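Local structure of putative polysaccharide biosynthesis protein with aminopeptidase-like domain (Clostridium acetobutylicum, 3K9T) at residues 167-171 / 221-226. The protein binds one zinc ion per subunit and probably takes part in the biosynthesis of modified polysaccharides, with no peptidase activity expected despite its aminopeptidase-like domain. Numbering follows the deposited sequence.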
ATOM      1  N   LEU A 167     -21.545 -41.137 -13.494  1.00 24.59           N
ATOM      2  CA  LEU A 167     -21.662 -39.774 -13.009  1.00 25.85           C
ATOM      3  C   LEU A 167     -21.979 -38.851 -14.183  1.00 26.99           C
ATOM      4  O   LEU A 167     -21.232 -38.810 -15.167  1.00 27.44           O
ATOM      5  CB  LEU A 167     -20.350 -39.334 -12.324  1.00 26.25           C
ATOM      6  CG  LEU A 167     -20.233 -37.895 -11.788  1.00 21.99           C
ATOM      7  CD1 LEU A 167     -19.380 -37.851 -10.525  1.00 20.90           C
ATOM      8  CD2 LEU A 167     -19.698 -36.980 -12.824  1.00 12.81           C
ATOM      9  N   THR A 168     -23.089 -38.126 -14.052  1.00 27.86           N
ATOM     10  CA  THR A 168     -23.566 -37.206 -15.076  1.00 28.40           C
ATOM     11  C   THR A 168     -22.984 -35.816 -14.921  1.00 28.23           C
ATOM     12  O   THR A 168     -22.961 -35.283 -13.799  1.00 25.66           O
ATOM     13  CB  THR A 168     -25.103 -37.034 -15.006  1.00 28.54           C
ATOM     14  OG1 THR A 168     -25.724 -38.328 -14.937  1.00 29.64           O
ATOM     15  CG2 THR A 168     -25.613 -36.240 -16.247  1.00 20.73           C
ATOM     16  N   TYR A 169     -22.489 -35.256 -16.026  1.00 26.40           N
ATOM     17  CA  TYR A 169     -22.239 -33.809 -16.083  1.00 27.41           C
ATOM     18  C   TYR A 169     -22.671 -33.262 -17.436  1.00 26.82           C
ATOM     19  O   TYR A 169     -22.631 -33.977 -18.439  1.00 26.54           O
ATOM     20  CB  TYR A 169     -20.805 -33.386 -15.717  1.00 24.76           C
ATOM     21  CG  TYR A 169     -19.708 -33.705 -16.714  1.00 21.91           C
ATOM     22  CD1 TYR A 169     -19.430 -32.864 -17.751  1.00 19.31           C
ATOM     23  CD2 TYR A 169     -18.918 -34.803 -16.564  1.00 27.82           C
ATOM     24  CE1 TYR A 169     -18.425 -33.115 -18.610  1.00 25.24           C
ATOM     25  CE2 TYR A 169     -17.892 -35.067 -17.435  1.00 24.02           C
ATOM     26  CZ  TYR A 169     -17.650 -34.227 -18.450  1.00 26.97           C
ATOM     27  OH  TYR A 169     -16.639 -34.517 -19.346  1.00 19.61           O
ATOM     28  N   GLY A 170     -23.115 -32.008 -17.440  1.00 27.12           N
ATOM     29  CA  GLY A 170     -23.546 -31.329 -18.661  1.00 27.53           C
ATOM     30  C   GLY A 170     -22.634 -30.171 -19.057  1.00 24.60           C
ATOM     31  O   GLY A 170     -22.040 -29.513 -18.212  1.00 24.03           O
ATOM     32  N   GLU A 171     -22.583 -29.879 -20.344  1.00 22.12           N
ATOM     33  CA  GLU A 171     -21.661 -28.879 -20.852  1.00 23.88           C
ATOM     34  C   GLU A 171     -22.212 -28.196 -22.111  1.00 25.23           C
ATOM     35  O   GLU A 171     -22.770 -28.851 -23.004  1.00 24.25           O
ATOM     36  CB  GLU A 171     -20.354 -29.593 -21.158  1.00 24.26           C
ATOM     37  CG  GLU A 171     -19.226 -28.774 -21.668  1.00 25.34           C
ATOM     38  CD  GLU A 171     -17.936 -29.614 -21.796  1.00 26.53           C
ATOM     39  OE1 GLU A 171     -17.956 -30.831 -21.503  1.00 22.25           O
ATOM     40  OE2 GLU A 171     -16.883 -29.051 -22.140  1.00 26.62           O
ATOM     41  N   ARG A 221     -17.736 -21.376 -22.136  1.00 20.26           N
ATOM     42  CA  ARG A 221     -18.084 -22.733 -21.768  1.00 20.44           C
ATOM     43  C   ARG A 221     -18.838 -22.725 -20.474  1.00 22.65           C
ATOM     44  O   ARG A 221     -18.433 -22.077 -19.516  1.00 22.18           O
ATOM     45  CB  ARG A 221     -16.848 -23.564 -21.592  1.00 21.63           C
ATOM     46  CG  ARG A 221     -17.103 -25.058 -21.337  1.00 22.60           C
ATOM     47  CD  ARG A 221     -15.765 -25.823 -21.146  1.00 23.33           C
ATOM     48  NE  ARG A 221     -14.876 -25.587 -22.282  1.00 25.46           N
ATOM     49  CZ  ARG A 221     -15.004 -26.161 -23.485  1.00 29.81           C
ATOM     50  NH1 ARG A 221     -15.957 -27.043 -23.715  1.00 33.75           N
ATOM     51  NH2 ARG A 221     -14.156 -25.868 -24.472  1.00 29.17           N
ATOM     52  N   PHE A 222     -19.934 -23.475 -20.429  1.00 25.19           N
ATOM     53  CA  PHE A 222     -20.756 -23.514 -19.241  1.00 23.87           C
ATOM     54  C   PHE A 222     -20.787 -24.944 -18.740  1.00 23.43           C
ATOM     55  O   PHE A 222     -21.267 -25.808 -19.436  1.00 23.63           O
ATOM     56  CB  PHE A 222     -22.150 -23.067 -19.575  1.00 24.64           C
ATOM     57  CG  PHE A 222     -22.232 -21.731 -20.183  1.00 27.11           C
ATOM     58  CD1 PHE A 222     -21.969 -21.555 -21.537  1.00 30.99           C
ATOM     59  CD2 PHE A 222     -22.631 -20.641 -19.427  1.00 30.74           C
ATOM     60  CE1 PHE A 222     -22.064 -20.289 -22.136  1.00 31.56           C
ATOM     61  CE2 PHE A 222     -22.733 -19.378 -20.007  1.00 34.73           C
ATOM     62  CZ  PHE A 222     -22.440 -19.200 -21.373  1.00 33.92           C
ATOM     63  N   LEU A 223     -20.292 -25.173 -17.526  1.00 24.63           N
ATOM     64  CA  LEU A 223     -20.201 -26.506 -16.936  1.00 23.98           C
ATOM     65  C   LEU A 223     -21.237 -26.670 -15.839  1.00 23.31           C
ATOM     66  O   LEU A 223     -21.307 -25.854 -14.926  1.00 23.55           O
ATOM     67  CB  LEU A 223     -18.807 -26.724 -16.366  1.00 22.33           C
ATOM     68  CG  LEU A 223     -18.565 -28.103 -15.792  1.00 26.29           C
ATOM     69  CD1 LEU A 223     -18.632 -29.157 -16.900  1.00 24.31           C
ATOM     70  CD2 LEU A 223     -17.222 -28.099 -15.095  1.00 21.82           C
ATOM     71  N   PHE A 224     -22.066 -27.707 -15.966  1.00 24.16           N
ATOM     72  CA  PHE A 224     -23.016 -28.107 -14.928  1.00 23.29           C
ATOM     73  C   PHE A 224     -22.608 -29.518 -14.425  1.00 23.07           C
ATOM     74  O   PHE A 224     -22.795 -30.518 -15.112  1.00 24.23           O
ATOM     75  CB  PHE A 224     -24.425 -28.166 -15.460  1.00 23.13           C
ATOM     76  CG  PHE A 224     -24.940 -26.896 -16.021  1.00 22.61           C
ATOM     77  CD1 PHE A 224     -24.609 -26.501 -17.311  1.00 22.59           C
ATOM     78  CD2 PHE A 224     -25.853 -26.138 -15.311  1.00 22.98           C
ATOM     79  CE1 PHE A 224     -25.156 -25.334 -17.859  1.00 19.69           C
ATOM     80  CE2 PHE A 224     -26.408 -24.984 -15.861  1.00 26.26           C
ATOM     81  CZ  PHE A 224     -26.053 -24.585 -17.130  1.00 28.83           C
ATOM     82  N   ALA A 225     -22.080 -29.592 -13.214  1.00 22.85           N
ATOM     83  CA  ALA A 225     -21.458 -30.817 -12.725  1.00 22.85           C
ATOM     84  C   ALA A 225     -21.593 -30.875 -11.216  1.00 24.74           C
ATOM     85  O   ALA A 225     -21.685 -29.815 -10.569  1.00 24.59           O
ATOM     86  CB  ALA A 225     -20.015 -30.828 -13.108  1.00 18.46           C
ATOM     87  N   PRO A 226     -21.598 -32.095 -10.637  1.00 25.14           N
ATOM     88  CA  PRO A 226     -21.616 -32.148  -9.169  1.00 24.35           C
ATOM     89  C   PRO A 226     -20.410 -31.454  -8.591  1.00 25.51           C
ATOM     90  O   PRO A 226     -19.322 -31.543  -9.180  1.00 24.38           O
ATOM     91  CB  PRO A 226     -21.506 -33.661  -8.864  1.00 27.15           C
ATOM     92  CG  PRO A 226     -20.988 -34.301 -10.120  1.00 23.02           C
ATOM     93  CD  PRO A 226     -21.567 -33.444 -11.225  1.00 25.32           C
TER
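Start with the backbone: 167-171 and 221-225 run antiparallel, their axes 4.8 Å apart at closest approach and 161° between directions. G170 and F224 form the hydrogen-bonded pair, G170 N giving to F224 O at 2.8 Å and F224 N to G170 O at 2.9 Å, both nearly straight. One step on, E171 faces L223 in a non-hydrogen-bonded pair, and E171 CA makes a CA-H...O contact with F222 O at 3.4 Å.

The charged contact is a salt bridge, R221 NH1 to E171 OE2 at 2.7 Å, bent enough to count as a weak hydrogen bond; R221 NE also pairs with E181.

Apolar contacts continue toward P226, where the strand has ended. Y169 CD1 meets L223 CD1 at 3.9 Å, Y169 CB meets A225 CB at 3.7 Å, and L167 CD1 meets P226 CG at 3.9 Å. Helix 229-237 packs on L167, Y169 and L223; F224, on the opposite face, meets helices 36-45 and 194-211.

Strand 166-174 thus joins strand 219-225 to strand 52-57 in the mixed sheet, sandwiched between helices, of an aminopeptidase-like alpha/beta fold; P226 lies about 8 Å, side chain to side chain, from zinc ligand H190.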